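PDB 4P52: homoserine kinase from Cytophaga hutchinsonii, which probably catalyses the ATP-dependent phosphorylation of L-homoserine to O-phospho-L-homoserine, a step on the route to threonine, as a member of the GHMP kinase family. Local coordinates for residues N51-K63 with A123-L136. Sequence-based numbering, arbitrary orientation.
Sequences NPGDEVLLRLSDK and ASTVAGVYAINQLL
V56 and L58 are the bumps that strand 52-61 presses into helix 120-135, where small A127, G128 and A131 form the floor and I132 and L135 flank L58. CG2 of V56 lies 3.4 Å from CB of A127, while its CG1, anti to the backbone N (chi1 175°), reaches over CA of G128. The small A127 is consistent with close approach, the CA atoms of V56 and A127 being 5.7 Å apart. One helical turn on, CD1 of L58 enters the hollow lined by G128, A131 and I132, 3.6 Å from CB of A131 and 3.5 Å from N of I132. The segment axes diverge at 38°, and the CA separation grows to 7.0 Å at L58 and A131; larger side chains fill the widening wedge, L60 and L135 sliding past each other with their CD2 atoms 3.7 Å apart. At the close end, OG of S124 donates to OD2 of D54 (3.0 Å) from 45° above the carboxylate plane. OD2 also pairs with K110, and OD1 accepts from the backbone N of K111. An alanine in place of D54 would probably leave the K110 ammonium without this charge partner and the S124 hydroxyl without its acceptor. Chemically, a helix packs on the mixed sheet, as in GHMP kinase folds, through an apolar seam ending in a buried carboxylate whose charge K110 would largely offset.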
ATOM      1  N   ASN A  51     -17.881  10.537 -16.906  1.00 24.60           N
ATOM      2  CA  ASN A  51     -17.817  10.603 -18.368  1.00 25.01           C
ATOM      3  C   ASN A  51     -16.378  10.501 -18.809  1.00 26.05           C
ATOM      4  O   ASN A  51     -15.493  10.928 -18.093  1.00 26.72           O
ATOM      5  CB  ASN A  51     -18.330  11.940 -18.881  1.00 26.09           C
ATOM      6  CG  ASN A  51     -19.784  12.155 -18.568  1.00 27.89           C
ATOM      7  OD1 ASN A  51     -20.662  11.601 -19.253  1.00 30.03           O
ATOM      8  ND2 ASN A  51     -20.058  12.925 -17.514  1.00 25.50           N
ATOM      9  N   PRO A  52     -16.142   9.940 -20.001  1.00 25.25           N
ATOM     10  CA  PRO A  52     -17.207   9.392 -20.829  1.00 25.25           C
ATOM     11  C   PRO A  52     -17.511   7.924 -20.459  1.00 25.94           C
ATOM     12  O   PRO A  52     -17.322   7.532 -19.300  1.00 25.71           O
ATOM     13  CB  PRO A  52     -16.653   9.558 -22.246  1.00 25.48           C
ATOM     14  CG  PRO A  52     -15.174   9.437 -22.084  1.00 25.07           C
ATOM     15  CD  PRO A  52     -14.837   9.920 -20.680  1.00 24.88           C
ATOM     16  N   GLY A  53     -17.999   7.131 -21.412  1.00 26.07           N
ATOM     17  CA  GLY A  53     -18.408   5.761 -21.119  1.00 25.82           C
ATOM     18  C   GLY A  53     -18.939   5.111 -22.382  1.00 27.71           C
ATOM     19  O   GLY A  53     -18.900   5.713 -23.446  1.00 31.49           O
ATOM     20  N   ASP A  54     -19.441   3.891 -22.281  1.00 26.01           N
ATOM     21  CA  ASP A  54     -20.065   3.255 -23.415  1.00 27.86           C
ATOM     22  C   ASP A  54     -21.497   2.871 -23.132  1.00 27.13           C
ATOM     23  O   ASP A  54     -21.881   2.724 -21.983  1.00 26.69           O
ATOM     24  CB  ASP A  54     -19.266   2.033 -23.793  1.00 32.97           C
ATOM     25  CG  ASP A  54     -18.042   2.393 -24.594  1.00 40.97           C
ATOM     26  OD1 ASP A  54     -18.070   3.463 -25.242  1.00 44.11           O
ATOM     27  OD2 ASP A  54     -17.052   1.630 -24.575  1.00 43.72           O
ATOM     28  N   GLU A  55     -22.286   2.698 -24.185  1.00 27.79           N
ATOM     29  CA  GLU A  55     -23.671   2.254 -24.051  1.00 28.48           C
ATOM     30  C   GLU A  55     -23.899   0.934 -24.766  1.00 27.77           C
ATOM     31  O   GLU A  55     -23.418   0.735 -25.888  1.00 28.66           O
ATOM     32  CB  GLU A  55     -24.622   3.316 -24.593  1.00 32.18           C
ATOM     33  CG  GLU A  55     -24.587   4.615 -23.811  1.00 37.66           C
ATOM     34  CD  GLU A  55     -25.463   5.704 -24.407  1.00 48.93           C
ATOM     35  OE1 GLU A  55     -25.996   5.534 -25.540  1.00 49.87           O
ATOM     36  OE2 GLU A  55     -25.627   6.748 -23.724  1.00 56.47           O
ATOM     37  N   VAL A  56     -24.635   0.034 -24.118  1.00 26.57           N
ATOM     38  CA  VAL A  56     -25.029  -1.222 -24.741  1.00 26.24           C
ATOM     39  C   VAL A  56     -26.538  -1.374 -24.696  1.00 26.93           C
ATOM     40  O   VAL A  56     -27.150  -1.171 -23.653  1.00 26.73           O
ATOM     41  CB  VAL A  56     -24.357  -2.425 -24.063  1.00 25.35           C
ATOM     42  CG1 VAL A  56     -24.863  -3.746 -24.624  1.00 25.30           C
ATOM     43  CG2 VAL A  56     -22.855  -2.346 -24.288  1.00 25.33           C
ATOM     44  N   LEU A  57     -27.131  -1.703 -25.841  1.00 27.53           N
ATOM     45  CA  LEU A  57     -28.551  -1.998 -25.911  1.00 28.75           C
ATOM     46  C   LEU A  57     -28.711  -3.482 -26.226  1.00 29.69           C
ATOM     47  O   LEU A  57     -28.051  -3.980 -27.136  1.00 30.81           O
ATOM     48  CB  LEU A  57     -29.218  -1.129 -26.979  1.00 29.82           C
ATOM     49  CG  LEU A  57     -30.756  -1.227 -27.095  1.00 31.47           C
ATOM     50  CD1 LEU A  57     -31.404   0.081 -27.562  1.00 30.93           C
ATOM     51  CD2 LEU A  57     -31.135  -2.368 -28.021  1.00 32.21           C
ATOM     52  N   LEU A  58     -29.551  -4.194 -25.477  1.00 28.74           N
ATOM     53  CA  LEU A  58     -29.810  -5.604 -25.741  1.00 30.07           C
ATOM     54  C   LEU A  58     -31.276  -5.771 -26.023  1.00 32.02           C
ATOM     55  O   LEU A  58     -32.073  -5.176 -25.307  1.00 32.08           O
ATOM     56  CB  LEU A  58     -29.488  -6.449 -24.518  1.00 29.88           C
ATOM     57  CG  LEU A  58     -28.078  -6.384 -23.939  1.00 30.03           C
ATOM     58  CD1 LEU A  58     -27.940  -7.530 -22.963  1.00 30.92           C
ATOM     59  CD2 LEU A  58     -27.004  -6.488 -25.008  1.00 29.76           C
ATOM     60  N   ARG A  59     -31.642  -6.565 -27.032  1.00 32.94           N
ATOM     61  CA  ARG A  59     -33.042  -6.962 -27.215  1.00 35.44           C
ATOM     62  C   ARG A  59     -33.149  -8.467 -27.178  1.00 37.22           C
ATOM     63  O   ARG A  59     -32.226  -9.170 -27.589  1.00 37.80           O
ATOM     64  CB  ARG A  59     -33.643  -6.493 -28.550  1.00 37.80           C
ATOM     65  CG  ARG A  59     -33.154  -5.163 -29.055  1.00 38.90           C
ATOM     66  CD  ARG A  59     -33.737  -4.809 -30.422  1.00 41.81           C
ATOM     67  NE  ARG A  59     -33.414  -3.407 -30.748  1.00 44.20           N
ATOM     68  CZ  ARG A  59     -34.070  -2.324 -30.271  1.00 46.15           C
ATOM     69  NH1 ARG A  59     -35.122  -2.422 -29.438  1.00 43.13           N
ATOM     70  NH2 ARG A  59     -33.677  -1.107 -30.638  1.00 48.39           N
ATOM     71  N   LEU A  60     -34.292  -8.959 -26.721  1.00 38.45           N
ATOM     72  CA  LEU A  60     -34.577 -10.375 -26.758  1.00 41.39           C
ATOM     73  C   LEU A  60     -34.914 -10.790 -28.187  1.00 45.86           C
ATOM     74  O   LEU A  60     -35.599 -10.058 -28.901  1.00 46.51           O
ATOM     75  CB  LEU A  60     -35.754 -10.698 -25.841  1.00 41.35           C
ATOM     76  CG  LEU A  60     -35.497 -10.368 -24.379  1.00 40.42           C
ATOM     77  CD1 LEU A  60     -36.782 -10.598 -23.597  1.00 40.60           C
ATOM     78  CD2 LEU A  60     -34.328 -11.178 -23.823  1.00 39.10           C
ATOM     79  N   SER A  61     -34.440 -11.962 -28.602  1.00 49.39           N
ATOM     80  CA  SER A  61     -34.732 -12.470 -29.929  1.00 52.96           C
ATOM     81  C   SER A  61     -35.249 -13.905 -29.868  1.00 56.15           C
ATOM     82  O   SER A  61     -34.758 -14.729 -29.077  1.00 55.55           O
ATOM     83  CB  SER A  61     -33.489 -12.359 -30.815  1.00 55.90           C
ATOM     84  OG  SER A  61     -33.780 -12.680 -32.166  1.00 60.66           O
ATOM     85  N   ASP A  62     -36.259 -14.192 -30.687  1.00 59.39           N
ATOM     86  CA  ASP A  62     -36.747 -15.564 -30.855  1.00 63.31           C
ATOM     87  C   ASP A  62     -35.753 -16.413 -31.650  1.00 63.19           C
ATOM     88  O   ASP A  62     -35.696 -17.628 -31.474  1.00 63.85           O
ATOM     89  CB  ASP A  62     -38.135 -15.582 -31.499  1.00 69.94           C
ATOM     90  CG  ASP A  62     -39.250 -15.268 -30.497  1.00 79.01           C
ATOM     91  OD1 ASP A  62     -38.937 -14.945 -29.330  1.00 81.68           O
ATOM     92  OD2 ASP A  62     -40.445 -15.346 -30.863  1.00 82.90           O
ATOM     93  N   LYS A  63     -34.966 -15.761 -32.507  1.00 63.07           N
ATOM     94  CA  LYS A  63     -33.876 -16.411 -33.218  1.00 65.64           C
ATOM     95  C   LYS A  63     -32.697 -16.634 -32.259  1.00 67.13           C
ATOM     96  O   LYS A  63     -32.355 -15.752 -31.469  1.00 64.50           O
ATOM     97  CB  LYS A  63     -33.457 -15.581 -34.435  1.00 67.56           C
ATOM     98  CG  LYS A  63     -32.324 -16.231 -35.215  1.00 76.33           C
ATOM     99  CD  LYS A  63     -32.089 -15.615 -36.591  1.00 83.11           C
ATOM    100  CE  LYS A  63     -30.979 -16.344 -37.352  1.00 80.73           C
ATOM    101  NZ  LYS A  63     -29.647 -16.191 -36.701  1.00 76.30           N
ATOM    102  N   ALA A 123     -15.586  -0.944 -20.265  1.00 27.02           N
ATOM    103  CA  ALA A 123     -16.872  -0.263 -20.184  1.00 26.68           C
ATOM    104  C   ALA A 123     -17.914  -0.990 -21.029  1.00 27.32           C
ATOM    105  O   ALA A 123     -19.026  -1.260 -20.562  1.00 25.55           O
ATOM    106  CB  ALA A 123     -16.738   1.199 -20.612  1.00 25.77           C
ATOM    107  N   SER A 124     -17.527  -1.356 -22.247  1.00 27.79           N
ATOM    108  CA  SER A 124     -18.398  -2.121 -23.129  1.00 29.72           C
ATOM    109  C   SER A 124     -18.815  -3.441 -22.501  1.00 29.89           C
ATOM    110  O   SER A 124     -19.997  -3.829 -22.522  1.00 30.18           O
ATOM    111  CB  SER A 124     -17.656  -2.395 -24.429  1.00 34.11           C
ATOM    112  OG  SER A 124     -17.588  -1.205 -25.201  1.00 39.23           O
ATOM    113  N   THR A 125     -17.824  -4.136 -21.951  1.00 29.49           N
ATOM    114  CA  THR A 125     -18.006  -5.464 -21.421  1.00 30.08           C
ATOM    115  C   THR A 125     -18.896  -5.416 -20.182  1.00 29.83           C
ATOM    116  O   THR A 125     -19.816  -6.241 -20.039  1.00 31.53           O
ATOM    117  CB  THR A 125     -16.644  -6.052 -21.047  1.00 32.57           C
ATOM    118  OG1 THR A 125     -15.783  -6.004 -22.193  1.00 35.48           O
ATOM    119  CG2 THR A 125     -16.789  -7.473 -20.589  1.00 33.07           C
ATOM    120  N   VAL A 126     -18.622  -4.444 -19.301  1.00 26.78           N
ATOM    121  CA  VAL A 126     -19.391  -4.264 -18.076  1.00 25.04           C
ATOM    122  C   VAL A 126     -20.834  -3.868 -18.453  1.00 24.85           C
ATOM    123  O   VAL A 126     -21.792  -4.407 -17.895  1.00 25.43           O
ATOM    124  CB  VAL A 126     -18.722  -3.222 -17.157  1.00 23.60           C
ATOM    125  CG1 VAL A 126     -19.667  -2.743 -16.085  1.00 23.11           C
ATOM    126  CG2 VAL A 126     -17.473  -3.806 -16.531  1.00 23.36           C
ATOM    127  N   ALA A 127     -20.982  -2.962 -19.418  1.00 23.06           N
ATOM    128  CA  ALA A 127     -22.289  -2.622 -19.926  1.00 23.33           C
ATOM    129  C   ALA A 127     -23.093  -3.846 -20.392  1.00 24.85           C
ATOM    130  O   ALA A 127     -24.259  -4.008 -19.986  1.00 25.69           O
ATOM    131  CB  ALA A 127     -22.196  -1.581 -21.020  1.00 23.12           C
ATOM    132  N   GLY A 128     -22.477  -4.726 -21.177  1.00 24.39           N
ATOM    133  CA  GLY A 128     -23.171  -5.926 -21.645  1.00 25.13           C
ATOM    134  C   GLY A 128     -23.620  -6.861 -20.534  1.00 26.46           C
ATOM    135  O   GLY A 128     -24.749  -7.372 -20.549  1.00 27.65           O
ATOM    136  N   VAL A 129     -22.756  -7.069 -19.549  1.00 26.55           N
ATOM    137  CA  VAL A 129     -23.013  -8.063 -18.507  1.00 28.67           C
ATOM    138  C   VAL A 129     -24.069  -7.552 -17.529  1.00 28.97           C
ATOM    139  O   VAL A 129     -25.016  -8.265 -17.169  1.00 29.88           O
ATOM    140  CB  VAL A 129     -21.716  -8.436 -17.763  1.00 30.26           C
ATOM    141  CG1 VAL A 129     -22.022  -9.373 -16.623  1.00 31.69           C
ATOM    142  CG2 VAL A 129     -20.761  -9.119 -18.720  1.00 31.67           C
ATOM    143  N   TYR A 130     -23.916  -6.290 -17.141  1.00 27.70           N
ATOM    144  CA  TYR A 130     -24.899  -5.618 -16.350  1.00 27.00           C
ATOM    145  C   TYR A 130     -26.228  -5.676 -17.052  1.00 28.18           C
ATOM    146  O   TYR A 130     -27.229  -6.016 -16.428  1.00 29.63           O
ATOM    147  CB  TYR A 130     -24.507  -4.176 -16.179  1.00 26.13           C
ATOM    148  CG  TYR A 130     -25.237  -3.491 -15.089  1.00 27.55           C
ATOM    149  CD1 TYR A 130     -24.821  -3.628 -13.758  1.00 30.05           C
ATOM    150  CD2 TYR A 130     -26.352  -2.691 -15.364  1.00 27.93           C
ATOM    151  CE1 TYR A 130     -25.490  -2.971 -12.715  1.00 31.13           C
ATOM    152  CE2 TYR A 130     -27.036  -2.040 -14.339  1.00 29.33           C
ATOM    153  CZ  TYR A 130     -26.595  -2.190 -13.015  1.00 31.85           C
ATOM    154  OH  TYR A 130     -27.248  -1.550 -11.995  1.00 35.21           O
ATOM    155  N   ALA A 131     -26.231  -5.347 -18.347  1.00 27.46           N
ATOM    156  CA  ALA A 131     -27.459  -5.322 -19.145  1.00 27.40           C
ATOM    157  C   ALA A 131     -28.180  -6.649 -19.131  1.00 28.82           C
ATOM    158  O   ALA A 131     -29.371  -6.684 -18.805  1.00 29.05           O
ATOM    159  CB  ALA A 131     -27.182  -4.903 -20.576  1.00 27.08           C
ATOM    160  N   ILE A 132     -27.467  -7.731 -19.470  1.00 29.33           N
ATOM    161  CA  ILE A 132     -28.095  -9.052 -19.618  1.00 30.28           C
ATOM    162  C   ILE A 132     -28.674  -9.511 -18.288  1.00 31.79           C
ATOM    163  O   ILE A 132     -29.777 -10.093 -18.233  1.00 33.68           O
ATOM    164  CB  ILE A 132     -27.146 -10.113 -20.239  1.00 30.84           C
ATOM    165  CG1 ILE A 132     -27.907 -11.383 -20.625  1.00 32.09           C
ATOM    166  CG2 ILE A 132     -25.998 -10.485 -19.313  1.00 30.70           C
ATOM    167  CD1 ILE A 132     -28.935 -11.170 -21.722  1.00 32.61           C
ATOM    168  N   ASN A 133     -27.961  -9.192 -17.214  1.00 31.23           N
ATOM    169  CA  ASN A 133     -28.391  -9.594 -15.891  1.00 32.38           C
ATOM    170  C   ASN A 133     -29.684  -8.898 -15.464  1.00 32.95           C
ATOM    171  O   ASN A 133     -30.608  -9.522 -14.945  1.00 34.61           O
ATOM    172  CB  ASN A 133     -27.271  -9.353 -14.877  1.00 32.32           C
ATOM    173  CG  ASN A 133     -27.587  -9.944 -13.517  1.00 33.42           C
ATOM    174  OD1 ASN A 133     -27.883 -11.147 -13.394  1.00 34.30           O
ATOM    175  ND2 ASN A 133     -27.504  -9.107 -12.480  1.00 31.73           N
ATOM    176  N   GLN A 134     -29.772  -7.601 -15.704  1.00 32.50           N
ATOM    177  CA  GLN A 134     -30.979  -6.926 -15.339  1.00 33.95           C
ATOM    178  C   GLN A 134     -32.132  -7.329 -16.252  1.00 35.16           C
ATOM    179  O   GLN A 134     -33.207  -7.650 -15.775  1.00 36.25           O
ATOM    180  CB  GLN A 134     -30.802  -5.419 -15.277  1.00 35.57           C
ATOM    181  CG  GLN A 134     -32.064  -4.769 -14.713  1.00 40.06           C
ATOM    182  CD  GLN A 134     -31.829  -3.398 -14.113  1.00 42.40           C
ATOM    183  OE1 GLN A 134     -30.795  -3.163 -13.480  1.00 44.85           O
ATOM    184  NE2 GLN A 134     -32.791  -2.477 -14.309  1.00 39.12           N
ATOM    185  N   LEU A 135     -31.896  -7.357 -17.557  1.00 36.01           N
ATOM    186  CA  LEU A 135     -32.923  -7.735 -18.530  1.00 37.04           C
ATOM    187  C   LEU A 135     -33.571  -9.105 -18.266  1.00 38.45           C
ATOM    188  O   LEU A 135     -34.765  -9.268 -18.475  1.00 39.50           O
ATOM    189  CB  LEU A 135     -32.353  -7.696 -19.950  1.00 36.96           C
ATOM    190  CG  LEU A 135     -33.308  -8.031 -21.107  1.00 37.71           C
ATOM    191  CD1 LEU A 135     -34.296  -6.909 -21.384  1.00 37.56           C
ATOM    192  CD2 LEU A 135     -32.486  -8.300 -22.348  1.00 37.23           C
ATOM    193  N   LEU A 136     -32.795 -10.083 -17.816  1.00 37.77           N
ATOM    194  CA  LEU A 136     -33.351 -11.409 -17.562  1.00 38.42           C
ATOM    195  C   LEU A 136     -33.810 -11.570 -16.125  1.00 39.58           C
ATOM    196  O   LEU A 136     -33.928 -12.682 -15.635  1.00 41.58           O
ATOM    197  CB  LEU A 136     -32.325 -12.498 -17.905  1.00 39.29           C
ATOM    198  CG  LEU A 136     -31.900 -12.620 -19.371  1.00 40.20           C
ATOM    199  CD1 LEU A 136     -31.052 -13.857 -19.552  1.00 41.95           C
ATOM    200  CD2 LEU A 136     -33.103 -12.701 -20.308  1.00 41.24           C
TER